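Local coordinates for protein Two-component response regulator (Geobacillus stearothermophilus, PDB 6SWI) that probably acts as a response regulator of arabinan utilization, binding DNA through a C-terminal domain with two helix-turn-helix motifs, at residues S21-E26 / I49-L54; R8-Y13 / E30-S35; S69-I74 / M109-T114. All coordinates share one frame; numbering follows the deposited sequence.

Contact 1 of 3, residues S21-E26 / I49-L54; sequences SDLTLE and ISFIHL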
ATOM      1  N   SER A  21      -9.016   6.151  -3.117  1.00 12.64           N
ATOM      2  CA  SER A  21      -8.804   5.700  -4.482  1.00 12.59           C
ATOM      3  C   SER A  21      -8.649   6.852  -5.463  1.00 14.41           C
ATOM      4  O   SER A  21      -8.271   6.605  -6.609  1.00 17.49           O
ATOM      5  CB  SER A  21      -9.925   4.773  -4.945  1.00 14.34           C
ATOM      6  OG  SER A  21     -11.175   5.417  -4.816  1.00 16.03           O
ATOM      7  N   ASP A  22      -8.929   8.089  -5.053  1.00 13.48           N
ATOM      8  CA  ASP A  22      -8.731   9.253  -5.904  1.00 14.15           C
ATOM      9  C   ASP A  22      -7.403   9.963  -5.636  1.00 13.74           C
ATOM     10  O   ASP A  22      -7.185  11.068  -6.140  1.00 16.19           O
ATOM     11  CB  ASP A  22      -9.898  10.233  -5.757  1.00 16.35           C
ATOM     12  CG  ASP A  22      -9.998  10.824  -4.360  1.00 18.89           C
ATOM     13  OD1 ASP A  22      -9.407  10.261  -3.414  1.00 19.83           O
ATOM     14  OD2 ASP A  22     -10.671  11.865  -4.209  1.00 22.32           O
ATOM     15  N   LEU A  23      -6.506   9.358  -4.866  1.00 12.57           N
ATOM     16  CA  LEU A  23      -5.226   9.991  -4.565  1.00 12.42           C
ATOM     17  C   LEU A  23      -4.298   9.880  -5.773  1.00 12.82           C
ATOM     18  O   LEU A  23      -3.952   8.771  -6.196  1.00 15.10           O
ATOM     19  CB  LEU A  23      -4.604   9.334  -3.336  1.00 12.11           C
ATOM     20  CG  LEU A  23      -3.311   9.975  -2.828  1.00 11.41           C
ATOM     21  CD1 LEU A  23      -3.558  11.410  -2.386  1.00 13.95           C
ATOM     22  CD2 LEU A  23      -2.729   9.158  -1.693  1.00 13.23           C
ATOM     23  N   THR A  24      -3.888  11.022  -6.329  1.00 12.55           N
ATOM     24  CA  THR A  24      -3.016  11.038  -7.493  1.00 12.49           C
ATOM     25  C   THR A  24      -1.893  12.040  -7.269  1.00 10.26           C
ATOM     26  O   THR A  24      -1.973  12.916  -6.406  1.00 10.49           O
ATOM     27  CB  THR A  24      -3.748  11.479  -8.762  1.00 14.20           C
ATOM     28  OG1 THR A  24      -4.149  12.846  -8.605  1.00 14.29           O
ATOM     29  CG2 THR A  24      -4.978  10.603  -9.009  1.00 16.82           C
ATOM     30  N   LEU A  25      -0.848  11.910  -8.083  1.00 12.16           N
ATOM     31  CA  LEU A  25       0.249  12.869  -8.039  1.00 11.39           C
ATOM     32  C   LEU A  25      -0.272  14.286  -8.207  1.00 10.20           C
ATOM     33  O   LEU A  25       0.065  15.191  -7.430  1.00  9.87           O
ATOM     34  CB  LEU A  25       1.261  12.527  -9.132  1.00 13.46           C
ATOM     35  CG  LEU A  25       2.285  13.641  -9.344  1.00 16.88           C
ATOM     36  CD1 LEU A  25       3.422  13.535  -8.352  1.00 16.94           C
ATOM     37  CD2 LEU A  25       2.792  13.702 -10.775  1.00 20.96           C
ATOM     38  N   GLU A  26      -1.122  14.489  -9.212  1.00 11.02           N
ATOM     39  CA  GLU A  26      -1.666  15.817  -9.460  0.65 12.64           C
ATOM     40  C   GLU A  26      -2.452  16.325  -8.259  1.00 12.50           C
ATOM     41  O   GLU A  26      -2.372  17.504  -7.913  1.00 14.41           O
ATOM     42  CB  GLU A  26      -2.537  15.793 -10.717  0.65 15.21           C
ATOM     43  CG  GLU A  26      -1.745  15.724 -12.015  0.65 19.81           C
ATOM     44  CD  GLU A  26      -1.403  14.304 -12.443  0.65 22.38           C
ATOM     45  OE1 GLU A  26      -0.912  14.141 -13.583  0.65 21.42           O
ATOM     46  OE2 GLU A  26      -1.622  13.355 -11.654  0.65 26.00           O
ATOM     47  N   ILE A  49      12.077   6.517  -6.538  1.00 12.58           N
ATOM     48  CA  ILE A  49      10.908   5.789  -7.003  0.58 12.96           C
ATOM     49  C   ILE A  49       9.847   6.823  -7.374  1.00 12.10           C
ATOM     50  O   ILE A  49       9.770   7.892  -6.765  1.00 13.80           O
ATOM     51  CB  ILE A  49      10.473   4.847  -5.852  0.58 14.85           C
ATOM     52  CG1 ILE A  49       9.344   3.918  -6.253  0.58 14.50           C
ATOM     53  CG2 ILE A  49      10.123   5.635  -4.593  0.58 15.69           C
ATOM     54  CD1 ILE A  49       9.069   2.837  -5.205  0.58 13.96           C
ATOM     55  N   SER A  50       9.038   6.502  -8.380  1.00 11.09           N
ATOM     56  CA  SER A  50       7.976   7.394  -8.805  1.00 11.44           C
ATOM     57  C   SER A  50       6.859   7.445  -7.765  1.00 10.55           C
ATOM     58  O   SER A  50       6.709   6.555  -6.926  1.00 10.44           O
ATOM     59  CB  SER A  50       7.383   6.905 -10.118  1.00 12.87           C
ATOM     60  OG  SER A  50       6.651   5.735  -9.885  1.00 12.56           O
ATOM     61  N   PHE A  51       6.046   8.497  -7.857  1.00 10.23           N
ATOM     62  CA  PHE A  51       4.870   8.620  -7.002  1.00 10.64           C
ATOM     63  C   PHE A  51       4.010   7.364  -7.055  1.00  9.44           C
ATOM     64  O   PHE A  51       3.626   6.818  -6.016  1.00  9.55           O
ATOM     65  CB  PHE A  51       4.063   9.854  -7.414  1.00 12.61           C
ATOM     66  CG  PHE A  51       2.810  10.063  -6.605  1.00 16.16           C
ATOM     67  CD1 PHE A  51       1.638   9.402  -6.920  1.00 17.89           C
ATOM     68  CD2 PHE A  51       2.806  10.945  -5.540  1.00 16.72           C
ATOM     69  CE1 PHE A  51       0.485   9.603  -6.173  1.00 18.18           C
ATOM     70  CE2 PHE A  51       1.667  11.160  -4.801  1.00 18.55           C
ATOM     71  CZ  PHE A  51       0.508  10.483  -5.111  1.00 18.03           C
ATOM     72  N   ILE A  52       3.679   6.887  -8.258  1.00  9.75           N
ATOM     73  CA  ILE A  52       2.773   5.747  -8.370  0.54 10.46           C
ATOM     74  C   ILE A  52       3.385   4.501  -7.741  1.00  8.25           C
ATOM     75  O   ILE A  52       2.693   3.709  -7.095  1.00  8.34           O
ATOM     76  CB  ILE A  52       2.350   5.521  -9.835  0.54 12.61           C
ATOM     77  CG1 ILE A  52       1.307   4.408  -9.920  0.54 15.09           C
ATOM     78  CG2 ILE A  52       3.550   5.211 -10.725  0.54 13.39           C
ATOM     79  CD1 ILE A  52       0.071   4.716  -9.136  0.54 14.78           C
ATOM     80  N   HIS A  53       4.694   4.301  -7.929  1.00  7.97           N
ATOM     81  CA  HIS A  53       5.311   3.118  -7.344  1.00  8.05           C
ATOM     82  C   HIS A  53       5.367   3.230  -5.826  1.00  8.22           C
ATOM     83  O   HIS A  53       5.141   2.244  -5.121  1.00  8.72           O
ATOM     84  CB  HIS A  53       6.693   2.883  -7.942  1.00 10.89           C
ATOM     85  CG  HIS A  53       6.683   2.498  -9.390  1.00 12.45           C
ATOM     86  ND1 HIS A  53       5.630   1.840  -9.995  1.00 16.38           N
ATOM     87  CD2 HIS A  53       7.612   2.685 -10.355  1.00 14.01           C
ATOM     88  CE1 HIS A  53       5.915   1.645 -11.272  1.00 16.15           C
ATOM     89  NE2 HIS A  53       7.111   2.148 -11.515  1.00 17.20           N
ATOM     90  N   LEU A  54       5.662   4.421  -5.303  1.00  8.58           N
ATOM     91  CA  LEU A  54       5.656   4.630  -3.859  1.00  9.74           C
ATOM     92  C   LEU A  54       4.268   4.375  -3.283  1.00  8.24           C
ATOM     93  O   LEU A  54       4.102   3.659  -2.290  1.00  9.03           O
ATOM     94  CB  LEU A  54       6.095   6.062  -3.567  1.00 12.73           C
ATOM     95  CG  LEU A  54       5.942   6.551  -2.130  1.00 16.59           C
ATOM     96  CD1 LEU A  54       6.824   5.730  -1.203  1.00 18.75           C
ATOM     97  CD2 LEU A  54       6.273   8.031  -2.026  1.00 18.81           C
TER
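Phe51 lays one face of its ring against the chain entering helix 25-32, where Leu25 lies over it and Thr24 C comes within 3.6 Å of Phe51 CE1. The pairing belongs to the AraC-type DNA-binding fold, in which a long helix, here 51-69, connects two helix-turn-helix units. Helix 25-32 opens the first of these units, so the contact brings the start of the linking helix onto the start of the motif's first helix.

Ahead of the ring, Ser50 caps helix 51-69: its OG accepts from His53 N at 3.1 Å, with an N-H...O angle of 161°. Phe51 then stands out toward residues 23-25, its CG anti to the backbone N (chi1 179°). Backbone atoms do much of the touching. Leu25 CA sits 3.6 Å above the ring plane, over its centre, and Leu25 N approaches Phe51 CE1 to 3.3 Å. Leu25 CB adds a CH-pi contact 4.0 Å from the Phe51 centroid and 18° off the ring normal, while Leu25 CD1 reaches back to Phe51 CB. At the rim, Leu23 CG arrives near the ring plane, 4.5 Å from Phe51 CZ. The Phe51 side chain also meets Val28, Ile43 and Ile14, which places it in the core shared by helices 25-32, 36-47 and 5-17. On the opposing side Thr24 occupies the N-cap of helix 25-32, so two helix beginnings meet through a ring, an apolar side chain and the intervening peptide, with no hydrogen bond between them.

One turn further along, Leu54 points into the same core, against Ile14 and Leu47. Its backbone N closes the first helical turn by donating to Ser50 O at 2.9 Å.

Contact 2 of 3, residues R8-Y13 / E30-S35; sequences RRARQY and EFLNVS
Tyr13 and Phe31 bring their rings together obliquely, with centroids 4.5 Å apart and planes inclined by 31°. Tyr13 CE1 lies over the middle of one Phe31 face, 3.9 Å above its plane. The closest approach, 3.4 Å, is between Tyr13 CD1 and Phe31 CE2, near the side of the tyrosine ring next to its CB. Both rings depart anti to their backbone N (chi1 -166° for Tyr13, 160° for Phe31), which extends them across the gap between the helices.

Beside this pair, Leu32 spreads its two methyls over consecutive residues of helix 5-17. CD1 of Leu32 rests on Ala10 CB at 3.9 Å, and its CD2 meets Arg9 CB at 3.7 Å. Ala10 and Leu32 are also the nearest pair of backbone positions, their CA atoms 7.6 Å apart.

Helix 25-32 ends directly after these side chains. Asn33, with positive phi, is the C-prime residue of a Schellman motif that turns the chain out of the helix, and Ser35 OG then caps helix 36-47 through Tyr38 N. This is the turn of the first helix-turn-helix unit.

Further out, Leu39 of helix 36-47 meets Ala10, Leu32 and Val34, while Ile6 of helix 5-17 touches Leu32 and Val34. The apolar inner side of the contact is thus shared by helices 5-17, 25-32 and 36-47, with the aromatic pair at the surface and Tyr13 continuing onto Val28 and His17.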
ATOM      1  N   ARG A   8       9.146  15.293   1.913  1.00 12.38           N
ATOM      2  CA  ARG A   8       8.676  14.812   3.206  0.53 13.70           C
ATOM      3  C   ARG A   8       7.172  15.027   3.360  1.00 12.57           C
ATOM      4  O   ARG A   8       6.451  14.130   3.816  1.00 13.05           O
ATOM      5  CB  ARG A   8       9.432  15.517   4.331  0.53 15.58           C
ATOM      6  CG  ARG A   8       8.930  15.161   5.723  0.53 18.14           C
ATOM      7  CD  ARG A   8       9.999  15.426   6.771  0.53 20.76           C
ATOM      8  NE  ARG A   8      11.225  14.678   6.500  0.53 22.90           N
ATOM      9  CZ  ARG A   8      11.430  13.417   6.872  0.53 23.90           C
ATOM     10  NH1 ARG A   8      10.492  12.760   7.538  0.53 24.42           N
ATOM     11  NH2 ARG A   8      12.577  12.814   6.581  0.53 23.18           N
ATOM     12  N   ARG A   9       6.685  16.210   2.975  1.00 12.68           N
ATOM     13  CA  ARG A   9       5.256  16.498   3.084  0.56 13.77           C
ATOM     14  C   ARG A   9       4.439  15.586   2.180  1.00 12.76           C
ATOM     15  O   ARG A   9       3.366  15.104   2.570  1.00 12.72           O
ATOM     16  CB  ARG A   9       4.988  17.959   2.728  0.56 16.74           C
ATOM     17  CG  ARG A   9       5.392  18.960   3.794  0.56 19.64           C
ATOM     18  CD  ARG A   9       5.449  20.371   3.236  0.56 22.39           C
ATOM     19  NE  ARG A   9       6.183  21.271   4.120  0.56 24.17           N
ATOM     20  CZ  ARG A   9       6.711  22.427   3.733  0.56 26.06           C
ATOM     21  NH1 ARG A   9       6.584  22.825   2.479  0.56 26.98           N
ATOM     22  NH2 ARG A   9       7.367  23.182   4.606  0.56 27.44           N
ATOM     23  N   ALA A  10       4.921  15.348   0.959  1.00 11.15           N
ATOM     24  CA  ALA A  10       4.197  14.467   0.050  1.00 10.96           C
ATOM     25  C   ALA A  10       4.132  13.048   0.595  1.00  9.88           C
ATOM     26  O   ALA A  10       3.076  12.402   0.540  1.00 11.31           O
ATOM     27  CB  ALA A  10       4.855  14.483  -1.329  1.00 11.28           C
ATOM     28  N   ARG A  11       5.255  12.543   1.112  1.00 11.17           N
ATOM     29  CA  ARG A  11       5.279  11.184   1.638  1.00 12.90           C
ATOM     30  C   ARG A  11       4.376  11.055   2.853  1.00 12.66           C
ATOM     31  O   ARG A  11       3.654  10.063   2.988  1.00 13.49           O
ATOM     32  CB  ARG A  11       6.708  10.752   1.968  1.00 17.12           C
ATOM     33  CG  ARG A  11       6.813   9.260   2.256  1.00 21.13           C
ATOM     34  CD  ARG A  11       8.235   8.833   2.565  1.00 25.91           C
ATOM     35  NE  ARG A  11       8.695   9.358   3.847  1.00 29.02           N
ATOM     36  CZ  ARG A  11       9.877   9.075   4.385  1.00 31.89           C
ATOM     37  NH1 ARG A  11      10.716   8.271   3.746  1.00 31.22           N
ATOM     38  NH2 ARG A  11      10.220   9.597   5.555  1.00 33.81           N
ATOM     39  N   GLN A  12       4.376  12.064   3.726  1.00 13.17           N
ATOM     40  CA  GLN A  12       3.480  12.051   4.879  1.00 14.31           C
ATOM     41  C   GLN A  12       2.025  11.984   4.443  1.00 12.24           C
ATOM     42  O   GLN A  12       1.220  11.256   5.039  1.00 12.99           O
ATOM     43  CB  GLN A  12       3.687  13.315   5.704  1.00 18.91           C
ATOM     44  CG  GLN A  12       4.862  13.282   6.639  1.00 24.16           C
ATOM     45  CD  GLN A  12       5.036  14.602   7.364  1.00 29.50           C
ATOM     46  OE1 GLN A  12       4.624  15.655   6.869  1.00 31.64           O
ATOM     47  NE2 GLN A  12       5.648  14.555   8.540  1.00 31.75           N
ATOM     48  N   TYR A  13       1.663  12.761   3.419  1.00 10.85           N
ATOM     49  CA  TYR A  13       0.285  12.787   2.952  1.00 11.42           C
ATOM     50  C   TYR A  13      -0.117  11.438   2.370  1.00 10.64           C
ATOM     51  O   TYR A  13      -1.204  10.928   2.667  1.00 12.47           O
ATOM     52  CB  TYR A  13       0.092  13.908   1.919  1.00 10.92           C
ATOM     53  CG  TYR A  13      -1.369  14.197   1.674  1.00 11.85           C
ATOM     54  CD1 TYR A  13      -2.061  15.100   2.471  1.00 12.58           C
ATOM     55  CD2 TYR A  13      -2.072  13.526   0.682  1.00 12.95           C
ATOM     56  CE1 TYR A  13      -3.398  15.348   2.272  1.00 13.82           C
ATOM     57  CE2 TYR A  13      -3.416  13.763   0.482  1.00 13.94           C
ATOM     58  CZ  TYR A  13      -4.071  14.677   1.282  1.00 14.29           C
ATOM     59  OH  TYR A  13      -5.410  14.926   1.107  1.00 16.13           O
ATOM     60  N   GLU A  30      -1.741  19.618  -5.858  1.00 18.26           N
ATOM     61  CA  GLU A  30      -2.714  20.649  -5.487  1.00 23.83           C
ATOM     62  C   GLU A  30      -2.685  20.926  -3.988  1.00 24.19           C
ATOM     63  O   GLU A  30      -2.708  22.088  -3.563  1.00 26.07           O
ATOM     64  CB  GLU A  30      -4.140  20.280  -5.910  1.00 30.57           C
ATOM     65  CG  GLU A  30      -4.312  19.544  -7.217  1.00 38.13           C
ATOM     66  CD  GLU A  30      -3.801  20.313  -8.414  1.00 43.82           C
ATOM     67  OE1 GLU A  30      -2.697  19.988  -8.901  1.00 45.94           O
ATOM     68  OE2 GLU A  30      -4.508  21.235  -8.877  1.00 46.15           O
ATOM     69  N   PHE A  31      -2.667  19.870  -3.167  1.00 24.44           N
ATOM     70  CA  PHE A  31      -2.567  20.058  -1.721  1.00 24.35           C
ATOM     71  C   PHE A  31      -1.330  20.869  -1.362  1.00 22.57           C
ATOM     72  O   PHE A  31      -1.394  21.805  -0.554  1.00 24.41           O
ATOM     73  CB  PHE A  31      -2.539  18.701  -1.015  1.00 26.77           C
ATOM     74  CG  PHE A  31      -1.961  18.749   0.380  1.00 30.68           C
ATOM     75  CD1 PHE A  31      -2.517  19.565   1.349  1.00 33.56           C
ATOM     76  CD2 PHE A  31      -0.869  17.972   0.722  1.00 32.54           C
ATOM     77  CE1 PHE A  31      -2.007  19.604   2.632  1.00 34.53           C
ATOM     78  CE2 PHE A  31      -0.344  18.016   2.004  1.00 33.72           C
ATOM     79  CZ  PHE A  31      -0.917  18.831   2.959  1.00 34.11           C
ATOM     80  N   LEU A  32      -0.196  20.536  -1.968  1.00 21.75           N
ATOM     81  CA  LEU A  32       1.056  21.206  -1.662  1.00 22.62           C
ATOM     82  C   LEU A  32       1.198  22.546  -2.365  1.00 23.25           C
ATOM     83  O   LEU A  32       2.117  23.307  -2.034  1.00 24.63           O
ATOM     84  CB  LEU A  32       2.218  20.297  -2.054  1.00 21.67           C
ATOM     85  CG  LEU A  32       2.307  18.967  -1.304  1.00 23.53           C
ATOM     86  CD1 LEU A  32       3.361  18.080  -1.937  1.00 24.33           C
ATOM     87  CD2 LEU A  32       2.604  19.191   0.174  1.00 24.95           C
ATOM     88  N   ASN A  33       0.325  22.839  -3.331  1.00 23.50           N
ATOM     89  CA  ASN A  33       0.361  24.086  -4.089  1.00 23.76           C
ATOM     90  C   ASN A  33       1.645  24.206  -4.910  1.00 23.15           C
ATOM     91  O   ASN A  33       2.388  25.181  -4.795  1.00 26.03           O
ATOM     92  CB  ASN A  33       0.171  25.296  -3.170  1.00 26.95           C
ATOM     93  CG  ASN A  33      -0.774  26.326  -3.744  1.00 29.94           C
ATOM     94  OD1 ASN A  33      -0.710  26.648  -4.929  1.00 30.02           O
ATOM     95  ND2 ASN A  33      -1.650  26.860  -2.900  1.00 31.87           N
ATOM     96  N   VAL A  34       1.913  23.197  -5.748  1.00 18.96           N
ATOM     97  CA  VAL A  34       3.124  23.150  -6.564  1.00 15.77           C
ATOM     98  C   VAL A  34       2.826  22.516  -7.920  1.00 13.14           C
ATOM     99  O   VAL A  34       1.806  21.851  -8.123  1.00 13.74           O
ATOM    100  CB  VAL A  34       4.287  22.395  -5.881  1.00 15.21           C
ATOM    101  CG1 VAL A  34       4.669  23.027  -4.542  1.00 16.61           C
ATOM    102  CG2 VAL A  34       3.946  20.922  -5.725  1.00 14.41           C
ATOM    103  N   SER A  35       3.771  22.697  -8.840  1.00 12.07           N
ATOM    104  CA  SER A  35       3.713  22.042 -10.136  1.00 10.18           C
ATOM    105  C   SER A  35       3.750  20.527  -9.976  1.00  8.51           C
ATOM    106  O   SER A  35       4.622  20.007  -9.275  1.00  8.55           O
ATOM    107  CB  SER A  35       4.934  22.458 -10.940  1.00 12.07           C
ATOM    108  OG  SER A  35       5.169  21.521 -11.970  1.00 12.88           O
TER

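Contact 3 of 3, residues S69-I74 / M109-T114; sequences STELPI and MISEYT
Glu71 and Tyr113 approach from opposite directions and meet through a short hydrogen bond, Tyr113 OH to Glu71 OE2 at 2.6 Å. The two flat groups are turned strongly against each other, carboxylate and ring planes lying 77° apart. OE2 of Glu71 sits at the edge of the tyrosine ring and in its plane, and it receives the phenol through its syn lone pair, on the side of OE1. That second oxygen is 3.6 Å from Tyr113 OH, so a single carboxylate oxygen makes the bond.

The two reach this meeting point differently. Glu71 stretches away from the loop between helices 51-69 and 74-80, its chain extended beyond CG. Tyr113 holds CG between its backbone N and carbonyl carbon (chi1 52°), which folds the ring back along its own segment; in one of the two Ser111 conformers, Ser111 CB lies 4.2 Å above a face of that ring, toward the rim. Ser111 to Thr114 form a type I beta turn.

On the other side, Glu71 lies in a loop held by hydrogen bonds. Thr70 OG1 accepts from Leu72 N at 3.1 Å in an ST turn while also bonding to Leu66 O at the end of helix 51-69, and Arg105 NH2 donates to Leu72 O, tying the loop to helix 101-108. In the conformer described, Met109 SD comes 4.3 Å from Thr70 O, and the side chain also touches Leu68 of helix 51-69.

The contact therefore joins the loop that follows the linker helix of this AraC-type domain to the segment after helix 101-108. Between these two segments one hydrogen bond is the main polar link, at the surface; with the phenol as donor, Glu71 is probably ionised and the bond charge-assisted.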
ATOM      1  N   SER A  69      -3.378 -10.191   9.514  1.00  8.38           N
ATOM      2  CA  SER A  69      -3.824  -9.809  10.846  0.69  8.71           C
ATOM      3  C   SER A  69      -5.328  -9.664  10.957  1.00  9.63           C
ATOM      4  O   SER A  69      -5.819  -9.281  12.017  1.00 11.77           O
ATOM      5  CB  SER A  69      -3.155  -8.505  11.273  0.69 11.48           C
ATOM      6  OG  SER A  69      -3.642  -7.449  10.476  0.69 12.45           O
ATOM      7  N   THR A  70      -6.065  -9.948   9.893  1.00  9.01           N
ATOM      8  CA  THR A  70      -7.516  -9.948   9.926  1.00  9.08           C
ATOM      9  C   THR A  70      -8.000 -11.088   9.052  1.00  9.03           C
ATOM     10  O   THR A  70      -7.248 -11.658   8.255  1.00  9.66           O
ATOM     11  CB  THR A  70      -8.152  -8.664   9.358  1.00 10.06           C
ATOM     12  OG1 THR A  70      -8.144  -8.713   7.923  1.00  9.45           O
ATOM     13  CG2 THR A  70      -7.459  -7.403   9.849  1.00 10.25           C
ATOM     14  N   GLU A  71      -9.288 -11.392   9.185  1.00  9.67           N
ATOM     15  CA  GLU A  71      -9.960 -12.336   8.309  1.00 10.87           C
ATOM     16  C   GLU A  71     -10.866 -11.622   7.314  1.00  9.84           C
ATOM     17  O   GLU A  71     -11.813 -12.219   6.798  1.00 12.20           O
ATOM     18  CB  GLU A  71     -10.696 -13.404   9.124  1.00 13.16           C
ATOM     19  CG  GLU A  71      -9.724 -14.249   9.949  1.00 15.72           C
ATOM     20  CD  GLU A  71     -10.393 -15.223  10.896  1.00 20.28           C
ATOM     21  OE1 GLU A  71     -11.590 -15.047  11.204  1.00 23.88           O
ATOM     22  OE2 GLU A  71      -9.705 -16.170  11.342  1.00 22.06           O
ATOM     23  N   LEU A  72     -10.572 -10.359   7.020  1.00  9.53           N
ATOM     24  CA  LEU A  72     -11.387  -9.602   6.085  1.00  9.43           C
ATOM     25  C   LEU A  72     -11.367 -10.263   4.712  1.00  8.75           C
ATOM     26  O   LEU A  72     -10.315 -10.742   4.267  1.00  8.44           O
ATOM     27  CB  LEU A  72     -10.810  -8.201   5.901  1.00  9.84           C
ATOM     28  CG  LEU A  72     -10.989  -7.214   7.047  1.00 10.57           C
ATOM     29  CD1 LEU A  72     -10.079  -6.024   6.835  1.00 11.74           C
ATOM     30  CD2 LEU A  72     -12.433  -6.774   7.160  1.00 13.06           C
ATOM     31  N   PRO A  73     -12.488 -10.261   3.999  1.00 10.31           N
ATOM     32  CA  PRO A  73     -12.471 -10.722   2.608  0.58 10.28           C
ATOM     33  C   PRO A  73     -11.613  -9.807   1.753  1.00  9.46           C
ATOM     34  O   PRO A  73     -11.438  -8.618   2.051  1.00  9.28           O
ATOM     35  CB  PRO A  73     -13.944 -10.642   2.196  0.58 12.22           C
ATOM     36  CG  PRO A  73     -14.684 -10.816   3.485  0.58 12.67           C
ATOM     37  CD  PRO A  73     -13.862 -10.097   4.507  0.58 11.84           C
ATOM     38  N   ILE A  74     -11.096 -10.371   0.663  1.00 10.10           N
ATOM     39  CA  ILE A  74     -10.185  -9.628  -0.210  1.00 10.81           C
ATOM     40  C   ILE A  74     -10.799  -8.324  -0.691  1.00 10.49           C
ATOM     41  O   ILE A  74     -10.115  -7.303  -0.783  1.00 10.03           O
ATOM     42  CB  ILE A  74      -9.750 -10.494  -1.408  1.00 13.97           C
ATOM     43  CG1 ILE A  74      -9.127 -11.812  -0.965  1.00 19.08           C
ATOM     44  CG2 ILE A  74      -8.835  -9.704  -2.336  1.00 15.24           C
ATOM     45  CD1 ILE A  74      -8.121 -11.669   0.072  1.00 18.46           C
ATOM     46  N   MET A 109      -0.412 -17.014   6.856  1.00  9.44           N
ATOM     47  CA  MET A 109      -1.315 -16.708   7.951  0.62 11.35           C
ATOM     48  C   MET A 109      -1.356 -17.846   8.967  1.00 11.75           C
ATOM     49  O   MET A 109      -1.013 -18.996   8.682  1.00 14.57           O
ATOM     50  CB  MET A 109      -2.718 -16.410   7.416  0.62 15.84           C
ATOM     51  CG  MET A 109      -3.625 -15.630   8.365  0.62 23.77           C
ATOM     52  SD  MET A 109      -5.314 -15.485   7.748  0.62 29.48           S
ATOM     53  CE  MET A 109      -5.475 -17.049   6.890  0.62 27.67           C
ATOM     54  N   ILE A 110      -1.757 -17.491  10.184  1.00 12.10           N
ATOM     55  CA  ILE A 110      -2.033 -18.465  11.231  1.00 12.27           C
ATOM     56  C   ILE A 110      -3.140 -17.897  12.103  1.00 11.40           C
ATOM     57  O   ILE A 110      -3.250 -16.681  12.288  1.00 13.36           O
ATOM     58  CB  ILE A 110      -0.773 -18.823  12.054  1.00 15.03           C
ATOM     59  CG1 ILE A 110      -1.021 -20.085  12.883  1.00 17.80           C
ATOM     60  CG2 ILE A 110      -0.352 -17.663  12.943  1.00 15.62           C
ATOM     61  CD1 ILE A 110       0.235 -20.748  13.366  1.00 19.44           C
ATOM     62  N   SER A 111      -3.978 -18.782  12.631  1.00 11.25           N
ATOM     63  CA  SER A 111      -5.061 -18.376  13.520  0.52 11.77           C
ATOM     64  C   SER A 111      -4.511 -18.285  14.939  1.00 11.26           C
ATOM     65  O   SER A 111      -4.152 -19.304  15.539  1.00 13.78           O
ATOM     66  CB  SER A 111      -6.215 -19.369  13.433  0.52 13.92           C
ATOM     67  OG  SER A 111      -6.850 -19.269  12.171  0.52 13.75           O
ATOM     68  N   GLU A 112      -4.446 -17.063  15.480  1.00 11.04           N
ATOM     69  CA  GLU A 112      -3.874 -16.851  16.807  1.00 11.06           C
ATOM     70  C   GLU A 112      -4.795 -17.322  17.920  1.00 10.42           C
ATOM     71  O   GLU A 112      -4.327 -17.534  19.041  1.00 12.25           O
ATOM     72  CB  GLU A 112      -3.581 -15.368  17.042  1.00 13.85           C
ATOM     73  CG  GLU A 112      -2.647 -14.746  16.024  1.00 19.05           C
ATOM     74  CD  GLU A 112      -1.187 -14.991  16.330  1.00 25.64           C
ATOM     75  OE1 GLU A 112      -0.886 -15.587  17.385  1.00 26.44           O
ATOM     76  OE2 GLU A 112      -0.343 -14.600  15.500  1.00 28.99           O
ATOM     77  N   TYR A 113      -6.083 -17.491  17.641  1.00 10.75           N
ATOM     78  CA  TYR A 113      -7.063 -17.846  18.651  1.00 10.64           C
ATOM     79  C   TYR A 113      -7.267 -19.351  18.772  1.00 11.10           C
ATOM     80  O   TYR A 113      -8.161 -19.785  19.499  1.00 13.26           O
ATOM     81  CB  TYR A 113      -8.392 -17.138  18.366  1.00 11.53           C
ATOM     82  CG  TYR A 113      -8.917 -17.330  16.966  1.00 11.05           C
ATOM     83  CD1 TYR A 113      -9.627 -18.472  16.626  1.00 12.85           C
ATOM     84  CD2 TYR A 113      -8.722 -16.364  15.984  1.00 13.05           C
ATOM     85  CE1 TYR A 113     -10.121 -18.658  15.352  1.00 14.55           C
ATOM     86  CE2 TYR A 113      -9.211 -16.540  14.703  1.00 14.06           C
ATOM     87  CZ  TYR A 113      -9.909 -17.693  14.392  1.00 14.71           C
ATOM     88  OH  TYR A 113     -10.406 -17.887  13.117  1.00 17.71           O
ATOM     89  N   THR A 114      -6.461 -20.151  18.082  1.00 13.09           N
ATOM     90  CA  THR A 114      -6.541 -21.596  18.206  0.52 14.93           C
ATOM     91  C   THR A 114      -5.310 -22.129  18.924  1.00 14.37           C
ATOM     92  O   THR A 114      -4.283 -21.458  19.045  1.00 14.99           O
ATOM     93  CB  THR A 114      -6.699 -22.281  16.844  0.52 16.88           C
ATOM     94  OG1 THR A 114      -5.486 -22.149  16.095  0.52 18.38           O
ATOM     95  CG2 THR A 114      -7.847 -21.661  16.063  0.52 18.51           C
TER

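How the contacts relate
Contacts 1 and 2 both use helix 25-32, one at its start and the other at its end, and their segments alternate along the chain. Their centres lie 11 Å apart, and they touch where Leu23 CD1 packs on Tyr13 CE2 at 3.7 Å. Contact 1 is the more buried, whereas contact 2 runs from the same apolar interior out to the surface; neither has a hydrogen bond between its segments. Contact 3 lies on the opposite side of the chain's centre, about 29 Å from contact 1 between centres. It joins loop to tail at the surface, and there a polar bond replaces the apolar and aromatic packing of the other two.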